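PDB 6CAF: concanavalin B from Canavalia ensiformis, which is a chitinase-like seed protein of glycosyl hydrolase family 18 that may act as a carbohydrate-binding protein. Local coordinates for residues Q38-G42 against N291-K296. Coordinates in Å, arbitrary orientation, origin at the centre of the assembly. Residues are numbered along the deposited sequence.
Sequences QREDG and NRQADK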
loop_
_atom_site.group_PDB
_atom_site.type_symbol
_atom_site.label_atom_id
_atom_site.label_comp_id
_atom_site.label_asym_id
_atom_site.label_seq_id
_atom_site.Cartn_x
_atom_site.Cartn_y
_atom_site.Cartn_z
ATOM N N GLN A 38 -3.467 12.755 -3.914
ATOM C CA GLN A 38 -3.199 14.175 -3.669
ATOM C C GLN A 38 -3.180 14.908 -4.984
ATOM O O GLN A 38 -3.073 14.301 -6.037
ATOM C CB GLN A 38 -1.899 14.384 -2.900
ATOM C CG GLN A 38 -0.621 13.968 -3.565
ATOM C CD GLN A 38 0.593 14.240 -2.671
ATOM O OE1 GLN A 38 0.458 14.389 -1.443
ATOM N NE2 GLN A 38 1.762 14.373 -3.288
ATOM N N ARG A 39 -3.463 16.204 -4.939
ATOM C CA ARG A 39 -3.576 16.965 -6.175
ATOM C C ARG A 39 -2.365 16.814 -7.092
ATOM O O ARG A 39 -2.495 16.618 -8.309
ATOM C CB ARG A 39 -3.819 18.441 -5.853
ATOM C CG ARG A 39 -3.915 19.327 -7.083
ATOM C CD ARG A 39 -4.146 20.794 -6.721
ATOM N NE ARG A 39 -5.554 21.039 -6.429
ATOM C CZ ARG A 39 -6.455 21.420 -7.330
ATOM N NH1 ARG A 39 -7.711 21.612 -6.954
ATOM N NH2 ARG A 39 -6.103 21.649 -8.595
ATOM N N GLU A 40 -1.227 16.834 -6.538
ATOM C CA GLU A 40 0.034 16.838 -7.275
ATOM C C GLU A 40 0.347 15.496 -7.957
ATOM O O GLU A 40 1.318 15.399 -8.719
ATOM C CB GLU A 40 1.198 17.269 -6.360
ATOM C CG GLU A 40 1.090 18.716 -5.866
ATOM C CD GLU A 40 0.206 18.875 -4.587
ATOM O OE1 GLU A 40 -0.390 17.920 -4.072
ATOM O OE2 GLU A 40 0.148 20.016 -4.086
ATOM N N ASP A 41 -0.436 14.476 -7.563
ATOM C CA ASP A 41 -0.273 13.172 -8.168
ATOM C C ASP A 41 -0.868 13.119 -9.564
ATOM O O ASP A 41 -0.671 12.145 -10.280
ATOM C CB ASP A 41 -0.967 12.095 -7.340
ATOM C CG ASP A 41 -0.333 11.870 -6.003
ATOM O OD1 ASP A 41 0.886 12.078 -5.854
ATOM O OD2 ASP A 41 -1.077 11.408 -5.106
ATOM N N GLY A 42 -1.642 14.123 -9.952
ATOM C CA GLY A 42 -2.328 14.081 -11.225
ATOM C C GLY A 42 -3.504 13.100 -11.220
ATOM O O GLY A 42 -4.006 12.687 -10.172
ATOM N N ASN A 291 5.583 8.666 -3.628
ATOM C CA ASN A 291 4.215 8.508 -4.093
ATOM C C ASN A 291 4.178 8.846 -5.595
ATOM O O ASN A 291 5.230 9.035 -6.240
ATOM C CB ASN A 291 3.270 9.390 -3.294
ATOM C CG ASN A 291 3.603 10.867 -3.433
ATOM O OD1 ASN A 291 4.572 11.266 -4.073
ATOM N ND2 ASN A 291 2.756 11.697 -2.855
ATOM N N ARG A 292 2.981 8.902 -6.171
ATOM C CA ARG A 292 2.862 9.115 -7.593
ATOM C C ARG A 292 3.519 10.450 -8.002
ATOM O O ARG A 292 4.225 10.495 -9.012
ATOM C CB ARG A 292 1.413 9.051 -8.014
ATOM C CG ARG A 292 1.165 9.401 -9.466
ATOM C CD ARG A 292 1.844 8.495 -10.461
ATOM N NE ARG A 292 1.407 8.870 -11.788
ATOM C CZ ARG A 292 2.127 8.888 -12.905
ATOM N NH1 ARG A 292 3.286 8.295 -12.938
ATOM N NH2 ARG A 292 1.630 9.447 -14.003
ATOM N N GLN A 293 3.274 11.513 -7.244
ATOM C CA GLN A 293 3.881 12.807 -7.550
ATOM C C GLN A 293 5.390 12.685 -7.671
ATOM O O GLN A 293 6.006 13.187 -8.629
ATOM C CB GLN A 293 3.539 13.826 -6.446
ATOM C CG GLN A 293 4.228 15.170 -6.587
ATOM C CD GLN A 293 4.019 16.137 -5.449
ATOM O OE1 GLN A 293 3.322 15.867 -4.482
ATOM N NE2 GLN A 293 4.647 17.295 -5.573
ATOM N N ALA A 294 6.013 12.057 -6.677
ATOM C CA ALA A 294 7.451 11.946 -6.684
ATOM C C ALA A 294 7.953 11.086 -7.840
ATOM O O ALA A 294 8.994 11.375 -8.438
ATOM C CB ALA A 294 7.935 11.426 -5.345
ATOM N N ASP A 295 7.191 10.033 -8.152
ATOM C CA ASP A 295 7.565 9.148 -9.263
ATOM C C ASP A 295 7.507 9.893 -10.591
ATOM O O ASP A 295 8.409 9.780 -11.420
ATOM C CB ASP A 295 6.656 7.936 -9.275
ATOM C CG ASP A 295 7.157 6.808 -10.120
ATOM O OD1 ASP A 295 8.347 6.796 -10.462
ATOM O OD2 ASP A 295 6.360 5.893 -10.418
ATOM N N LYS A 296 6.476 10.721 -10.756
ATOM C CA LYS A 296 6.387 11.556 -11.950
ATOM C C LYS A 296 7.559 12.528 -12.072
ATOM O O LYS A 296 8.046 12.812 -13.162
ATOM C CB LYS A 296 5.103 12.434 -11.902
ATOM C CG LYS A 296 3.840 11.728 -12.218
ATOM C CD LYS A 296 2.651 12.340 -11.510
ATOM C CE LYS A 296 2.516 13.813 -11.809
ATOM N NZ LYS A 296 2.190 13.964 -13.257
HETATM O O HOH W 1 -0.861 11.034 -12.719
HETATM O O HOH W 2 -0.004 10.502 -2.690
#
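This is a polar contact between a loop carrying a short 3-10 turn and the N-terminal end of helix 292-298, at the C-terminal ends of neighbouring barrel strands in a family 18 TIM barrel. Residues 38-42 follow strand 31-36, the first of the barrel, and form the 3-10 turn. Residues 291-296 follow strand 284-290, the last, and begin helix 292-298. The contact therefore lies where the barrel closes.

Asp41 is the hub. Asp41 OD1 accepts a hydrogen bond from Gln293 N (2.8 Å), one of the amides exposed at the start of the helix. Asp41 OD2 accepts from Gln38 N (3.0 Å), so the same carboxylate also ties its own turn together. The helix has a proper N-cap as well: Asn291 OD1 accepts from Ala294 N (3.1 Å). Asp41 and Asn291 thus each take one amide of the first turn.

Two waters add to the join. One links Asp41 OD2 to Asn291 ND2. The other donates to Asp41 O and accepts from Arg292 NH2. Elsewhere the segments meet by close packing. Glu40 CB lies 3.2 Å from Gln293 OE1, and the aliphatic part of Lys296 covers the turn, with Lys296 CD 3.5 Å from Asp41 O. Asn291 follows a cis peptide bond, a feature often found at the end of the last strand in family 18 enzymes.

Strand 31-36 borders both segments: Asp41 packs on Trp36, Asn291 on Tyr35 and Arg292 on Val34. Arg292 reaches on to Thr47 of helix 44-49 and to Tyr53, which also bonds Asp295, so helix 292-298 is joined to the region leading into strand 55-64.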